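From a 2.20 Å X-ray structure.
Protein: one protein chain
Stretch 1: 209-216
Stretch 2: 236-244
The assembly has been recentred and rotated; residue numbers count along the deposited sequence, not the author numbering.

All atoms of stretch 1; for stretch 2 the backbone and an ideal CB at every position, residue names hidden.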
ATOM      1  N   GLU B 209      -1.772  -9.367   3.087  1.00 41.59           N
ATOM      2  CA  GLU B 209      -1.767 -10.485   4.041  1.00 38.35           C
ATOM      3  C   GLU B 209      -3.099 -10.565   4.771  1.00 35.75           C
ATOM      4  O   GLU B 209      -3.853  -9.622   4.854  1.00 33.18           O
ATOM      5  CB  GLU B 209      -0.636 -10.352   5.053  1.00 40.98           C
ATOM      6  CG  GLU B 209       0.743 -10.453   4.452  1.00 34.30           C
ATOM      7  CD  GLU B 209       1.830 -10.393   5.479  1.00 36.63           C
ATOM      8  OE1 GLU B 209       1.536 -10.479   6.705  1.00 41.28           O
ATOM      9  OE2 GLU B 209       3.000 -10.247   5.049  1.00 53.79           O
ATOM     10  N   HIS B 210      -3.382 -11.741   5.297  1.00 36.67           N
ATOM     11  CA  HIS B 210      -4.635 -11.967   6.027  1.00 32.12           C
ATOM     12  C   HIS B 210      -4.408 -12.860   7.199  1.00 31.38           C
ATOM     13  O   HIS B 210      -3.547 -13.760   7.191  1.00 33.97           O
ATOM     14  CB  HIS B 210      -5.667 -12.631   5.096  1.00 32.61           C
ATOM     15  CG  HIS B 210      -5.252 -13.993   4.670  1.00 29.16           C
ATOM     16  ND1 HIS B 210      -5.489 -15.104   5.444  1.00 31.70           N
ATOM     17  CD2 HIS B 210      -4.503 -14.414   3.626  1.00 35.50           C
ATOM     18  CE1 HIS B 210      -4.955 -16.166   4.871  1.00 33.07           C
ATOM     19  NE2 HIS B 210      -4.347 -15.776   3.763  1.00 35.57           N
ATOM     20  N   ARG B 211      -5.249 -12.687   8.202  1.00 33.05           N
ATOM     21  CA  ARG B 211      -5.100 -13.466   9.403  1.00 28.98           C
ATOM     22  C   ARG B 211      -5.348 -14.911   9.063  1.00 29.73           C
ATOM     23  O   ARG B 211      -6.227 -15.206   8.278  1.00 31.18           O
ATOM     24  CB  ARG B 211      -6.059 -13.010  10.509  1.00 33.34           C
ATOM     25  CG  ARG B 211      -7.470 -13.590  10.424  1.00 36.23           C
ATOM     26  CD  ARG B 211      -8.175 -13.502  11.765  1.00 28.40           C
ATOM     27  NE  ARG B 211      -8.656 -12.155  11.985  1.00 32.11           N
ATOM     28  CZ  ARG B 211      -9.091 -11.677  13.134  1.00 27.14           C
ATOM     29  NH1 ARG B 211      -9.099 -12.431  14.215  1.00 26.77           N
ATOM     30  NH2 ARG B 211      -9.511 -10.418  13.187  1.00 31.37           N
ATOM     31  N   THR B 212      -4.551 -15.804   9.638  1.00 26.21           N
ATOM     32  CA  THR B 212      -4.771 -17.243   9.468  1.00 28.28           C
ATOM     33  C   THR B 212      -6.135 -17.569  10.041  1.00 29.40           C
ATOM     34  O   THR B 212      -6.527 -17.103  11.099  1.00 33.15           O
ATOM     35  CB  THR B 212      -3.652 -18.026  10.146  1.00 29.96           C
ATOM     36  OG1 THR B 212      -2.443 -17.674   9.478  1.00 27.65           O
ATOM     37  CG2 THR B 212      -3.863 -19.534  10.079  1.00 28.98           C
HETATM   38  N   MSE B 213      -6.898 -18.327   9.303  1.00 31.34           N
HETATM   39  CA  MSE B 213      -8.252 -18.586   9.742  1.00 30.80           C
HETATM   40  C   MSE B 213      -8.799 -19.887   9.238  1.00 28.66           C
HETATM   41  O   MSE B 213      -8.111 -20.647   8.611  1.00 30.75           O
HETATM   42  CB  MSE B 213      -9.157 -17.460   9.228  1.00 29.84           C
HETATM   43  CG  MSE B 213      -9.306 -17.444   7.699  1.00 27.29           C
HETATM   44 SE   MSE B 213     -10.398 -15.938   7.068  0.75 32.68          SE
HETATM   45  CE  MSE B 213      -9.126 -14.521   7.508  1.00 32.25           C
ATOM     46  N   THR B 214     -10.067 -20.130   9.542  1.00 30.68           N
ATOM     47  CA  THR B 214     -10.743 -21.376   9.094  1.00 28.87           C
ATOM     48  C   THR B 214     -12.003 -21.109   8.307  1.00 28.97           C
ATOM     49  O   THR B 214     -12.872 -20.326   8.701  1.00 34.34           O
ATOM     50  CB  THR B 214     -11.125 -22.325  10.271  1.00 27.62           C
ATOM     51  OG1 THR B 214      -9.984 -22.600  11.066  1.00 25.05           O
ATOM     52  CG2 THR B 214     -11.713 -23.622   9.784  1.00 22.40           C
ATOM     53  N   PHE B 215     -12.047 -21.708   7.134  1.00 29.01           N
ATOM     54  CA  PHE B 215     -13.267 -21.710   6.347  1.00 29.41           C
ATOM     55  C   PHE B 215     -14.133 -22.862   6.868  1.00 29.14           C
ATOM     56  O   PHE B 215     -13.691 -24.047   6.895  1.00 28.47           O
ATOM     57  CB  PHE B 215     -13.027 -21.898   4.836  1.00 32.30           C
ATOM     58  CG  PHE B 215     -12.339 -20.761   4.178  1.00 27.03           C
ATOM     59  CD1 PHE B 215     -12.275 -19.529   4.801  1.00 35.68           C
ATOM     60  CD2 PHE B 215     -11.856 -20.889   2.876  1.00 30.28           C
ATOM     61  CE1 PHE B 215     -11.641 -18.459   4.187  1.00 39.35           C
ATOM     62  CE2 PHE B 215     -11.232 -19.814   2.235  1.00 33.37           C
ATOM     63  CZ  PHE B 215     -11.122 -18.607   2.893  1.00 38.83           C
ATOM     64  N   VAL B 216     -15.343 -22.504   7.304  1.00 28.86           N
ATOM     65  CA  VAL B 216     -16.329 -23.466   7.815  1.00 28.26           C
ATOM     66  C   VAL B 216     -17.548 -23.535   6.889  1.00 30.16           C
ATOM     67  O   VAL B 216     -18.236 -22.532   6.648  1.00 29.23           O
ATOM     68  CB  VAL B 216     -16.776 -23.144   9.278  1.00 30.48           C
ATOM     69  CG1 VAL B 216     -17.679 -24.252   9.857  1.00 24.36           C
ATOM     70  CG2 VAL B 216     -15.563 -22.942  10.209  1.00 23.83           C
ATOM     71  N   UNK B 236     -11.661 -26.000   6.163  1.00 28.89           N
ATOM     72  CA  UNK B 236     -10.377 -25.842   5.452  1.00 28.87           C
ATOM     73  C   UNK B 236      -9.660 -24.692   6.102  1.00 31.80           C
ATOM     74  O   UNK B 236     -10.277 -23.658   6.409  1.00 30.90           O
ATOM     75  CB  UNK B 236     -10.565 -25.599   3.953  1.00 28.87           C
ATOM     76  N   UNK B 237      -8.378 -24.889   6.364  1.00 32.75           N
ATOM     77  CA  UNK B 237      -7.528 -23.829   6.917  1.00 33.57           C
ATOM     78  C   UNK B 237      -6.920 -22.934   5.797  1.00 33.04           C
ATOM     79  O   UNK B 237      -6.371 -23.383   4.812  1.00 34.10           O
ATOM     80  CB  UNK B 237      -6.411 -24.452   7.756  1.00 33.57           C
ATOM     81  N   UNK B 238      -7.059 -21.646   6.010  1.00 31.39           N
ATOM     82  CA  UNK B 238      -6.580 -20.608   5.126  1.00 28.84           C
ATOM     83  C   UNK B 238      -5.446 -19.883   5.791  1.00 26.40           C
ATOM     84  O   UNK B 238      -5.616 -19.151   6.746  1.00 27.73           O
ATOM     85  CB  UNK B 238      -7.700 -19.637   4.747  1.00 28.84           C
ATOM     86  N   UNK B 239      -4.292 -20.106   5.208  1.00 28.29           N
ATOM     87  CA  UNK B 239      -3.004 -19.704   5.733  1.00 28.09           C
ATOM     88  C   UNK B 239      -2.151 -19.093   4.663  1.00 30.24           C
ATOM     89  O   UNK B 239      -1.725 -19.780   3.734  1.00 29.19           O
ATOM     90  CB  UNK B 239      -2.281 -20.895   6.364  1.00 28.09           C
ATOM     91  N   UNK B 240      -1.900 -17.790   4.773  1.00 31.47           N
ATOM     92  CA  UNK B 240      -1.086 -17.153   3.776  1.00 30.26           C
ATOM     93  C   UNK B 240      -1.791 -17.439   2.461  1.00 29.86           C
ATOM     94  O   UNK B 240      -2.974 -17.154   2.337  1.00 32.36           O
ATOM     95  CB  UNK B 240       0.360 -17.652   3.794  1.00 30.26           C
ATOM     96  N   UNK B 241      -1.080 -18.042   1.517  1.00 31.51           N
ATOM     97  CA  UNK B 241      -1.618 -18.347   0.167  1.00 30.01           C
ATOM     98  C   UNK B 241      -2.123 -19.761   0.084  1.00 31.68           C
ATOM     99  O   UNK B 241      -2.642 -20.204  -0.968  1.00 31.85           O
ATOM    100  CB  UNK B 241      -0.553 -18.127  -0.909  1.00 30.01           C
ATOM    101  N   UNK B 242      -1.951 -20.486   1.188  1.00 28.59           N
ATOM    102  CA  UNK B 242      -2.385 -21.885   1.214  1.00 30.29           C
ATOM    103  C   UNK B 242      -3.834 -22.065   1.734  1.00 33.12           C
ATOM    104  O   UNK B 242      -4.353 -21.274   2.549  1.00 33.30           O
ATOM    105  CB  UNK B 242      -1.424 -22.695   2.086  1.00 30.29           C
ATOM    106  N   UNK B 243      -4.497 -23.072   1.182  1.00 31.10           N
ATOM    107  CA  UNK B 243      -5.804 -23.474   1.658  1.00 31.83           C
ATOM    108  C   UNK B 243      -5.628 -24.951   1.878  1.00 33.92           C
ATOM    109  O   UNK B 243      -5.235 -25.690   0.988  1.00 33.44           O
ATOM    110  CB  UNK B 243      -6.942 -23.137   0.692  1.00 31.83           C
ATOM    111  N   UNK B 244      -5.849 -25.356   3.116  1.00 35.12           N
ATOM    112  CA  UNK B 244      -5.598 -26.718   3.541  1.00 34.30           C
ATOM    113  C   UNK B 244      -6.862 -27.462   3.933  1.00 36.51           C
ATOM    114  O   UNK B 244      -7.649 -27.000   4.750  1.00 38.26           O
ATOM    115  CB  UNK B 244      -4.618 -26.719   4.716  1.00 34.30           C
TER

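Position 236 lies on the strand antiparallel to Met213–Val216, in a hydrogen-bonded pair with Phe215: Phe215 N donates to the oxygen O of 236 at 2.7 Å, and the nitrogen N of 236 donates to Phe215 O at 2.9 Å. Its ideal CB lies on the same face of the sheet as the Phe215 side chain, 4.5 Å from Phe215 CB. A small or modest apolar residue would suit this place beside the ring. The residue is Ala236.

Position 237 pairs with Thr214 without direct backbone hydrogen bonds, and its CB turns to the Thr214 face, 5.2 Å from Thr214 OG1. Stretch 1 makes little demand here; small, beta-branched or polar residues are all plausible. Ala237 is found, and its backbone bonds instead to 244.

At position 238, N and O bond to Met213 O and Met213 N, both at 3.0 Å, and CB points to the face bearing Met213 and Phe215, 4.0 Å from both Met213 CG and Phe215 CZ. The flat imidazole of His210 lies nearby, His210 CE1 being 4.4 Å from the ideal CB of 238. A large apolar or aromatic side chain could fill this space, and a planar one could also lie against the imidazole. Tyr238, with chi1 t, does so: its ring forms an offset stack with His210, centroids 3.7 Å apart and planes at 9°. Its CB sits over the Phe215 ring, 4.2 Å from the ring centroid, a CH-pi contact.

At 239 the CA-to-CB bond points away from stretch 1, though Thr212 CG2 is 4.3 Å from the ideal CB. Stretch 1 sets little limit on size; beta-branched, apolar or aromatic residues would all suit an extended strand. Phe239 brings CD1 to 3.5 Å from Thr212 OG1.

Position 240, with phi/psi of 57/-124, is the second residue of a type II' turn, a conformation that favours glycine. The deposited residue is nevertheless His240, its CA-to-CB bond pointing away from stretch 1. The main chain does the work: His210 NE2 donates a very short 2.4 Å hydrogen bond to His240 O, and His240 N donates to a water that also bonds to His210 O and Thr212 OG1.

Positions 241 and 242 have no stretch 1 atom near their CB atoms. Polar residues suit the turn at 241, and Glu241 is there; 242 leaves the choice wide, and Leu242 closes the turn by backbone bonds to Phe239.

Position 243 starts sideways, so a long apolar chain could reach back. Leu243 does, CD1 lying 3.5 Å from Phe215 CD2. Position 244 is out of reach; its strand backbone tolerates beta-branching, and Ile244 occupies it.

Stretch 2 236-244: AAYFHELLI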
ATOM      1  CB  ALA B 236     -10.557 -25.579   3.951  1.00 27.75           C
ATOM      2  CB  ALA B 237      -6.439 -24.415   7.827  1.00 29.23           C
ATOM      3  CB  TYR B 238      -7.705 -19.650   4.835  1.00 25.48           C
ATOM      4  CG  TYR B 238      -7.374 -18.562   3.837  1.00 28.15           C
ATOM      5  CD1 TYR B 238      -6.540 -18.795   2.748  1.00 24.26           C
ATOM      6  CD2 TYR B 238      -7.966 -17.309   3.942  1.00 26.18           C
ATOM      7  CE1 TYR B 238      -6.271 -17.808   1.855  1.00 27.16           C
ATOM      8  CE2 TYR B 238      -7.706 -16.342   3.043  1.00 21.98           C
ATOM      9  CZ  TYR B 238      -6.868 -16.574   2.000  1.00 26.08           C
ATOM     10  OH  TYR B 238      -6.629 -15.546   1.070  1.00 29.61           O
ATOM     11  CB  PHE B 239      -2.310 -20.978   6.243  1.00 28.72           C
ATOM     12  CG  PHE B 239      -0.889 -20.764   6.655  1.00 29.30           C
ATOM     13  CD1 PHE B 239      -0.587 -20.203   7.887  1.00 36.80           C
ATOM     14  CD2 PHE B 239       0.144 -21.082   5.802  1.00 34.02           C
ATOM     15  CE1 PHE B 239       0.694 -19.985   8.244  1.00 36.99           C
ATOM     16  CE2 PHE B 239       1.439 -20.883   6.183  1.00 40.16           C
ATOM     17  CZ  PHE B 239       1.707 -20.337   7.407  1.00 36.42           C
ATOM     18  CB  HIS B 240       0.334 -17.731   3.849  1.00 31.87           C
ATOM     19  CG  HIS B 240       1.094 -17.273   5.076  1.00 33.66           C
ATOM     20  ND1 HIS B 240       2.451 -17.438   5.235  1.00 38.53           N
ATOM     21  CD2 HIS B 240       0.681 -16.573   6.165  1.00 38.11           C
ATOM     22  CE1 HIS B 240       2.826 -16.931   6.399  1.00 38.85           C
ATOM     23  NE2 HIS B 240       1.770 -16.398   6.986  1.00 19.84           N
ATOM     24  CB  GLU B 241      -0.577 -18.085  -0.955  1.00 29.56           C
ATOM     25  CG  GLU B 241      -0.261 -16.596  -1.114  1.00 44.36           C
ATOM     26  CD  GLU B 241       0.627 -16.238  -2.325  1.00 56.79           C
ATOM     27  OE1 GLU B 241       1.226 -17.143  -2.974  1.00 65.88           O
ATOM     28  OE2 GLU B 241       0.722 -15.018  -2.615  1.00 62.59           O
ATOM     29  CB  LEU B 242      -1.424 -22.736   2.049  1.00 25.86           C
ATOM     30  CG  LEU B 242       0.073 -22.686   1.782  1.00 28.56           C
ATOM     31  CD1 LEU B 242       0.740 -23.644   2.762  1.00 30.83           C
ATOM     32  CD2 LEU B 242       0.384 -23.051   0.310  1.00 24.33           C
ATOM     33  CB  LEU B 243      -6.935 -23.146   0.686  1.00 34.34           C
ATOM     34  CG  LEU B 243      -8.345 -23.379   1.241  1.00 31.49           C
ATOM     35  CD1 LEU B 243      -8.689 -22.294   2.279  1.00 43.24           C
ATOM     36  CD2 LEU B 243      -9.363 -23.372   0.133  1.00 33.90           C
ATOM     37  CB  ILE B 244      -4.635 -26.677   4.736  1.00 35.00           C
ATOM     38  CG1 ILE B 244      -3.426 -25.794   4.370  1.00 35.68           C
ATOM     39  CG2 ILE B 244      -4.240 -28.115   5.170  1.00 22.64           C
ATOM     40  CD1 ILE B 244      -2.839 -24.981   5.496  1.00 25.83           C
TER
HETATM   41  O   HOH W   1      -2.508 -16.309   7.109  1.00 24.66           O
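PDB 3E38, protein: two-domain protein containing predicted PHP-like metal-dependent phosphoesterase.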